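Local coordinates for N-acetylglucosamine-6-phosphate deacetylase (Mycobacterium smegmatis, PDB 6FV4), which probably removes the acetyl group from N-acetylglucosamine-6-phosphate, a metal-dependent hydrolysis in amino-sugar metabolism, at residues G67-H72 / L358-A363; G100-V105 / R370-V375; A207-T212 / R236-A241. The protein carries 1 engineered substitution. All coordinates share one frame; numbering follows the deposited sequence.

Contact 1 of 3, residues G67-H72 / L358-A363; sequences GFVDTH and LGLPAA. With ZN (zinc ion), chain H.
The first strand of the amidohydrolase barrel, 63-76, carries the metal-binding His-X-His pair, and just before that pair Val-69 and Thr-71 turn one face of the strand toward Leu-358, Leu-360 and Ala-363 in the loop that follows helix 339-357. The meeting is made by methyl groups. Val-69 divides its two branches between two partners: CG1, placed opposite the backbone N (chi1 -180°), meets Leu-360 CD1 at 4.0 Å, while CG2, lying beside the backbone N, approaches Ala-363 CB at 4.3 Å. The Val-69 and Leu-360 side chains run past each other in opposite senses, so the contact is made alongside. Thr-71, two residues on, continues the row. Its CB sits over the fork of Leu-358, 3.9 Å from CD2 and equally close to CD1; Thr-71 CG2 is as near to Leu-358 CD2 and touches Leu-360 CD1 more loosely. With OG1 set between the backbone N and the carbonyl carbon (chi1 56°), threonine gives its carbon side to the leucines.

The strand thus has two faces, as expected of an inner strand of a distorted (βα)8 barrel: Phe-68 and Asp-70 point away from the loop, the Phe-68 ring meeting that of Phe-328 and Asp-70 OD1 hydrogen-bonded to Thr-282 OG1. The chain bends at His-72, whose ring leads away from the loop to bind the zinc ion through NE2 at 2.1 Å, with His-74 and Glu-138 completing the protein ligands. Its other ring nitrogen, ND1, is hydrogen-bonded to Glu-253, a second-shell carboxylate that would fix the ring's rotation. On the loop side, Gly-359, with positive phi, ends helix 339-357 in a Schellman motif between Leu-358 and Leu-360, both of which point toward the strand.

Contact 2 of 3, residues G100-V105 / R370-V375; sequences GSTTLV and RADLVV
Val-374 and Thr-102 mark the close-packed part of this contact, where strand 373-376 and the residues leading into it run past Gly-100 to Thr-103 in a roughly opposite direction, 151° apart. Val-374 CG2 lies 3.4 Å from Gly-100 O and almost as close to Gly-100 CA. Gly-100 has positive phi as the C-prime residue of the Schellman motif that ends helix 86-98; the lack of a side chain there lets the valine methyl settle against the backbone. Thr-102 crosses Asp-372 at an angle, its OG1 3.5 Å from Asp-372 CB, in a contact of carbon against oxygen.

The other end is looser and bridged by two waters. One joins Thr-102 OG1 and Thr-103 OG1 and donates to Asp-372 OD2 at 2.9 Å. The second lies 2.8 Å from Thr-102 O, to which it probably donates, and accepts from Arg-370 NH2; Arg-387 NE also reaches Thr-102 O. Thr-102 O and Arg-370 NH2 themselves, 3.8 Å apart, are not directly bonded. The Arg-370 chain bends at chi3 (68°), which brings its guanidinium back along its own segment to grip Asp-372 side-on. NH2 meets OD2 at 2.8 Å, and NE reaches both carboxylate oxygens on their syn sides. OD2 lies near the guanidinium plane, whereas OD1 is tilted 24° from it. Asp-372 OD1 also accepts from Ala-388 N, so both oxygens are engaged; the arginine probably offsets the charge.

Strand 63-76 bonds through its backbone to both sides, Phe-68 to Gly-100 and Gly-67 to Asp-372, and Val-374 also rests on Val-65. The arrangement belongs to the place where the catalytic barrel of the amidohydrolase fold meets the β-structure formed by chain from both ends of its sequence.

Contact 3 of 3, residues A207-T212 / R236-A241; sequences ATYDQT and REPGPA
Tyr-209 N donates to Glu-237 OE1, which also accepts from Gly-239 N in its own segment. The first bond, 2.7 Å from Tyr-209 N to OE1, is nearly straight at 163° and comes on the syn side but 27° out of the carboxylate plane; Gly-239 N comes from the anti side, also tilted out of the plane. A bend at chi2 (52°) folds the glutamate back so that one oxygen serves both segments. The second oxygen, OE2, takes a proton from a water that in turn accepts from Asp-210 N. A carboxylate at the first turn of helix 209-217 would probably be favoured by the helix dipole.

Within 207-212, Thr-208 and Gln-211 form a capping box: Gln-211 OE1 accepts from Thr-208 N at 2.9 Å, and Thr-208 OG1 from Gln-211 N. Thr-212 N and OG1 both bond to Thr-208 O, from opposite faces of its plane.

Van der Waals contacts fill in around these bonds. Thr-208 CB meets Glu-237 OE2 at 3.6 Å, the side chains crossing at about a right angle. Pro-240 CB lies 3.2 Å from Thr-212 OG1, and Pro-240 CG comes equally near to Ala-207 O, a buried carbonyl without a hydrogen-bonding partner in the model. Tyr-209 CB rests on Pro-238 CD at 3.9 Å, while Gly-239 O lies at the edge of the tyrosine ring.

Neighbouring Arg-236 probably binds substrate. The contact packs the N-terminal ends of helices 209-217 and 240-246 together; further along, Thr-212 touches Ala-243 and Leu-244, Tyr-209 OH bonds to Glu-246, and Ala-264 of the second subunit packs against the tyrosine.

In the fold
From the N terminus, the chain enters contact 1 on strand 63-76 and reaches contact 2 after helix 86-98. Contact 3 then closes a short loop of 23 residues, nested within the much longer loops of the other two. Residues 358-363 return to strand 63-76 and close contact 1; residues 370-375 close contact 2, so these two loops cross. Their centres are 9 Å apart and they touch directly, Asp-70 O lying 2.9 Å from Val-105 N in a probable hydrogen bond. Together they fasten late chain to the first barrel strands, whereas contact 3, centred about 28 Å from the centre of contact 1, joins two helix starts near the second subunit.

Contact 1 of 3, residues G67-H72 / L358-A363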
# COMPACT_ATOMS: atom_id res chain seq x y z
N GLY B 67 -23.93 2.78 -15.37
CA GLY B 67 -23.39 4.07 -15.79
C GLY B 67 -22.23 4.49 -14.91
O GLY B 67 -22.21 4.20 -13.71
N PHE B 68 -21.25 5.16 -15.52
CA PHE B 68 -20.13 5.67 -14.75
C PHE B 68 -20.58 6.85 -13.88
O PHE B 68 -21.45 7.63 -14.27
CB PHE B 68 -18.98 6.11 -15.67
CG PHE B 68 -18.45 4.99 -16.56
CD1 PHE B 68 -18.23 5.23 -17.91
CD2 PHE B 68 -18.15 3.74 -16.05
CE1 PHE B 68 -17.72 4.23 -18.75
CE2 PHE B 68 -17.65 2.72 -16.89
CZ PHE B 68 -17.44 2.98 -18.24
N VAL B 69 -19.99 6.94 -12.68
CA VAL B 69 -20.31 7.95 -11.68
C VAL B 69 -19.03 8.75 -11.45
O VAL B 69 -18.15 8.34 -10.68
CB VAL B 69 -20.80 7.32 -10.37
CG1 VAL B 69 -21.13 8.41 -9.34
CG2 VAL B 69 -22.01 6.43 -10.63
N ASP B 70 -18.90 9.89 -12.13
CA ASP B 70 -17.71 10.74 -12.02
C ASP B 70 -17.95 11.79 -10.94
O ASP B 70 -18.76 12.71 -11.13
CB ASP B 70 -17.38 11.39 -13.36
CG ASP B 70 -15.98 11.98 -13.39
OD1 ASP B 70 -15.58 12.48 -14.48
OD2 ASP B 70 -15.27 11.95 -12.35
N THR B 71 -17.27 11.66 -9.82
CA THR B 71 -17.53 12.50 -8.66
C THR B 71 -16.56 13.66 -8.52
O THR B 71 -16.57 14.35 -7.50
CB THR B 71 -17.53 11.67 -7.37
OG1 THR B 71 -16.27 10.98 -7.25
CG2 THR B 71 -18.67 10.66 -7.40
N HIS B 72 -15.73 13.92 -9.52
CA HIS B 72 -14.76 15.01 -9.40
C HIS B 72 -14.32 15.35 -10.83
O HIS B 72 -13.48 14.64 -11.40
CB HIS B 72 -13.59 14.59 -8.51
CG HIS B 72 -12.50 15.62 -8.39
ND1 HIS B 72 -11.55 15.56 -7.40
CD2 HIS B 72 -12.19 16.70 -9.14
CE1 HIS B 72 -10.70 16.57 -7.53
NE2 HIS B 72 -11.08 17.28 -8.58
N LEU B 358 -20.33 9.37 -1.98
CA LEU B 358 -20.99 10.67 -2.04
C LEU B 358 -22.45 10.63 -1.62
O LEU B 358 -23.11 11.67 -1.66
CB LEU B 358 -20.86 11.26 -3.44
CG LEU B 358 -19.63 12.17 -3.45
CD1 LEU B 358 -18.34 11.34 -3.52
CD2 LEU B 358 -19.69 13.19 -4.55
N GLY B 359 -22.96 9.48 -1.21
CA GLY B 359 -24.36 9.40 -0.83
C GLY B 359 -25.30 9.56 -2.00
O GLY B 359 -26.44 10.03 -1.83
N LEU B 360 -24.85 9.20 -3.20
CA LEU B 360 -25.67 9.30 -4.38
C LEU B 360 -26.48 8.03 -4.54
O LEU B 360 -26.19 7.02 -3.90
CB LEU B 360 -24.79 9.54 -5.61
CG LEU B 360 -24.07 10.89 -5.68
CD1 LEU B 360 -22.91 10.84 -6.69
CD2 LEU B 360 -25.09 11.96 -6.07
N PRO B 361 -27.55 8.05 -5.37
CA PRO B 361 -28.30 6.81 -5.64
C PRO B 361 -27.39 5.64 -5.95
O PRO B 361 -26.59 5.69 -6.90
CB PRO B 361 -29.18 7.18 -6.85
CG PRO B 361 -29.00 8.67 -7.07
CD PRO B 361 -28.26 9.23 -5.90
N ALA B 362 -27.47 4.61 -5.12
CA ALA B 362 -26.57 3.47 -5.20
C ALA B 362 -26.55 2.93 -6.62
O ALA B 362 -27.57 2.49 -7.15
CB ALA B 362 -27.01 2.38 -4.22
N ALA B 363 -25.38 3.01 -7.25
CA ALA B 363 -25.26 2.52 -8.61
C ALA B 363 -25.58 1.02 -8.65
O ALA B 363 -25.71 0.34 -7.63
CB ALA B 363 -23.87 2.80 -9.16
ZN ZN H . -10.05 18.96 -9.38

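Contact 2 of 3, residues G100-V105 / R370-V375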
# COMPACT_ATOMS: atom_id res chain seq x y z
N GLY B 100 -20.25 7.85 -21.19
CA GLY B 100 -20.78 6.91 -20.22
C GLY B 100 -20.96 7.43 -18.81
O GLY B 100 -21.43 6.67 -17.95
N SER B 101 -20.60 8.69 -18.53
CA SER B 101 -20.79 9.23 -17.19
C SER B 101 -22.24 9.67 -17.08
O SER B 101 -22.61 10.75 -17.53
CB SER B 101 -19.85 10.41 -16.93
OG SER B 101 -18.50 10.00 -16.96
N THR B 102 -23.07 8.82 -16.46
CA THR B 102 -24.48 9.13 -16.28
C THR B 102 -24.77 9.88 -14.99
O THR B 102 -25.91 10.34 -14.80
CB THR B 102 -25.31 7.85 -16.33
OG1 THR B 102 -24.74 6.88 -15.45
CG2 THR B 102 -25.32 7.28 -17.76
N THR B 103 -23.79 10.00 -14.10
CA THR B 103 -23.89 10.81 -12.90
C THR B 103 -22.61 11.63 -12.79
O THR B 103 -21.52 11.08 -12.96
CB THR B 103 -24.06 9.93 -11.65
OG1 THR B 103 -25.31 9.25 -11.73
CG2 THR B 103 -24.00 10.78 -10.38
N LEU B 104 -22.75 12.91 -12.47
CA LEU B 104 -21.62 13.83 -12.43
C LEU B 104 -21.67 14.70 -11.20
O LEU B 104 -22.73 15.27 -10.88
CB LEU B 104 -21.60 14.76 -13.65
CG LEU B 104 -21.71 14.10 -15.02
CD1 LEU B 104 -22.31 15.04 -16.04
CD2 LEU B 104 -20.34 13.64 -15.45
N VAL B 105 -20.54 14.87 -10.53
CA VAL B 105 -20.43 15.88 -9.48
C VAL B 105 -19.49 16.98 -9.97
O VAL B 105 -18.30 16.73 -10.23
CB VAL B 105 -20.00 15.27 -8.14
CG1 VAL B 105 -19.80 16.38 -7.10
CG2 VAL B 105 -21.06 14.31 -7.68
N ARG B 370 -32.49 3.15 -11.13
CA ARG B 370 -32.66 3.92 -12.36
C ARG B 370 -31.85 3.28 -13.48
O ARG B 370 -30.79 2.69 -13.26
CB ARG B 370 -32.25 5.38 -12.17
CG ARG B 370 -32.96 6.31 -13.16
CD ARG B 370 -32.64 7.77 -12.95
NE ARG B 370 -31.25 8.07 -13.29
CZ ARG B 370 -30.69 9.27 -13.17
NH1 ARG B 370 -31.42 10.31 -12.73
NH2 ARG B 370 -29.41 9.42 -13.50
N ALA B 371 -32.39 3.36 -14.70
CA ALA B 371 -31.83 2.63 -15.84
C ALA B 371 -30.73 3.48 -16.48
O ALA B 371 -30.90 4.11 -17.52
CB ALA B 371 -32.93 2.28 -16.83
N ASP B 372 -29.56 3.46 -15.83
CA ASP B 372 -28.36 4.12 -16.32
C ASP B 372 -27.35 3.02 -16.60
O ASP B 372 -26.95 2.30 -15.68
CB ASP B 372 -27.79 5.09 -15.29
CG ASP B 372 -28.79 6.13 -14.83
OD1 ASP B 372 -29.85 6.30 -15.47
OD2 ASP B 372 -28.50 6.79 -13.82
N LEU B 373 -26.95 2.87 -17.86
CA LEU B 373 -26.03 1.80 -18.21
C LEU B 373 -25.20 2.23 -19.41
O LEU B 373 -25.52 3.19 -20.11
CB LEU B 373 -26.76 0.48 -18.49
CG LEU B 373 -27.88 0.42 -19.54
CD1 LEU B 373 -27.35 0.38 -20.98
CD2 LEU B 373 -28.76 -0.82 -19.27
N VAL B 374 -24.12 1.47 -19.65
CA VAL B 374 -23.15 1.76 -20.70
C VAL B 374 -22.85 0.46 -21.43
O VAL B 374 -22.68 -0.59 -20.81
CB VAL B 374 -21.85 2.38 -20.13
CG1 VAL B 374 -20.81 2.57 -21.24
CG2 VAL B 374 -22.14 3.71 -19.46
N VAL B 375 -22.82 0.52 -22.76
CA VAL B 375 -22.55 -0.64 -23.58
C VAL B 375 -21.14 -0.49 -24.13
O VAL B 375 -20.79 0.57 -24.66
CB VAL B 375 -23.58 -0.79 -24.71
CG1 VAL B 375 -23.39 -2.12 -25.40
CG2 VAL B 375 -25.00 -0.68 -24.15
O HOH W 1 -25.69 7.06 -13.05
O HOH W 2 -27.72 11.70 -13.10

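Contact 3 of 3, residues A207-T212 / R236-A241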
# COMPACT_ATOMS: atom_id res chain seq x y z
N ALA B 207 -0.51 18.37 5.14
CA ALA B 207 -0.76 17.83 6.47
C ALA B 207 0.11 16.61 6.74
O ALA B 207 0.45 15.85 5.83
CB ALA B 207 -2.22 17.43 6.63
N THR B 208 0.45 16.42 8.00
CA THR B 208 1.16 15.22 8.39
C THR B 208 0.18 14.05 8.51
O THR B 208 -1.05 14.21 8.42
CB THR B 208 1.91 15.44 9.70
OG1 THR B 208 0.97 15.60 10.77
CG2 THR B 208 2.79 16.70 9.62
N TYR B 209 0.75 12.86 8.69
CA TYR B 209 -0.05 11.67 8.97
C TYR B 209 -0.99 11.90 10.15
O TYR B 209 -2.18 11.58 10.07
CB TYR B 209 0.87 10.47 9.24
CG TYR B 209 0.14 9.28 9.84
CD1 TYR B 209 -0.51 8.36 9.03
CD2 TYR B 209 0.10 9.09 11.21
CE1 TYR B 209 -1.19 7.27 9.58
CE2 TYR B 209 -0.58 8.00 11.77
CZ TYR B 209 -1.22 7.11 10.95
OH TYR B 209 -1.90 6.04 11.50
N ASP B 210 -0.47 12.47 11.24
CA ASP B 210 -1.27 12.66 12.44
C ASP B 210 -2.41 13.65 12.19
O ASP B 210 -3.55 13.43 12.63
CB ASP B 210 -0.41 13.18 13.59
CG ASP B 210 0.61 12.16 14.08
OD1 ASP B 210 0.36 10.95 13.99
OD2 ASP B 210 1.67 12.61 14.58
N GLN B 211 -2.10 14.77 11.53
CA GLN B 211 -3.11 15.78 11.21
C GLN B 211 -4.20 15.22 10.30
O GLN B 211 -5.36 15.64 10.39
CB GLN B 211 -2.46 16.99 10.55
CG GLN B 211 -1.59 17.77 11.49
CD GLN B 211 -0.78 18.84 10.79
OE1 GLN B 211 -0.29 18.63 9.68
NE2 GLN B 211 -0.64 19.98 11.44
N THR B 212 -3.84 14.31 9.40
CA THR B 212 -4.81 13.70 8.50
C THR B 212 -5.69 12.71 9.25
O THR B 212 -6.92 12.68 9.07
CB THR B 212 -4.08 13.02 7.34
OG1 THR B 212 -3.28 13.99 6.66
CG2 THR B 212 -5.05 12.38 6.36
N ARG B 236 9.62 8.06 7.67
CA ARG B 236 9.41 8.52 9.03
C ARG B 236 8.23 9.47 9.18
O ARG B 236 7.71 9.59 10.29
CB ARG B 236 10.68 9.17 9.58
CG ARG B 236 11.86 8.20 9.65
CD ARG B 236 13.07 8.82 10.31
NE ARG B 236 13.22 10.23 9.96
CZ ARG B 236 14.38 10.89 9.97
NH1 ARG B 236 15.50 10.26 10.31
NH2 ARG B 236 14.42 12.18 9.63
N GLU B 237 7.80 10.14 8.12
CA GLU B 237 6.55 10.91 8.13
C GLU B 237 5.71 10.40 6.96
O GLU B 237 5.95 10.79 5.80
CB GLU B 237 6.83 12.41 8.05
CG GLU B 237 5.59 13.23 7.69
CD GLU B 237 4.44 12.89 8.62
OE1 GLU B 237 3.39 12.46 8.10
OE2 GLU B 237 4.57 13.04 9.86
N PRO B 238 4.76 9.49 7.23
CA PRO B 238 4.00 8.87 6.12
C PRO B 238 3.13 9.84 5.33
O PRO B 238 2.81 9.57 4.16
CB PRO B 238 3.13 7.83 6.84
CG PRO B 238 3.73 7.63 8.18
CD PRO B 238 4.36 8.95 8.54
N GLY B 239 2.70 10.95 5.91
CA GLY B 239 1.89 11.89 5.18
C GLY B 239 0.46 11.43 5.04
O GLY B 239 0.07 10.37 5.54
N PRO B 240 -0.36 12.21 4.32
CA PRO B 240 -1.80 11.95 4.34
C PRO B 240 -2.21 10.70 3.58
O PRO B 240 -3.18 10.06 3.99
CB PRO B 240 -2.40 13.22 3.70
CG PRO B 240 -1.23 14.22 3.59
CD PRO B 240 -0.01 13.36 3.47
N ALA B 241 -1.51 10.34 2.50
CA ALA B 241 -1.92 9.18 1.71
C ALA B 241 -2.03 7.92 2.55
O ALA B 241 -2.90 7.07 2.30
CB ALA B 241 -0.94 8.94 0.55
O HOH W 3 2.52 12.56 11.60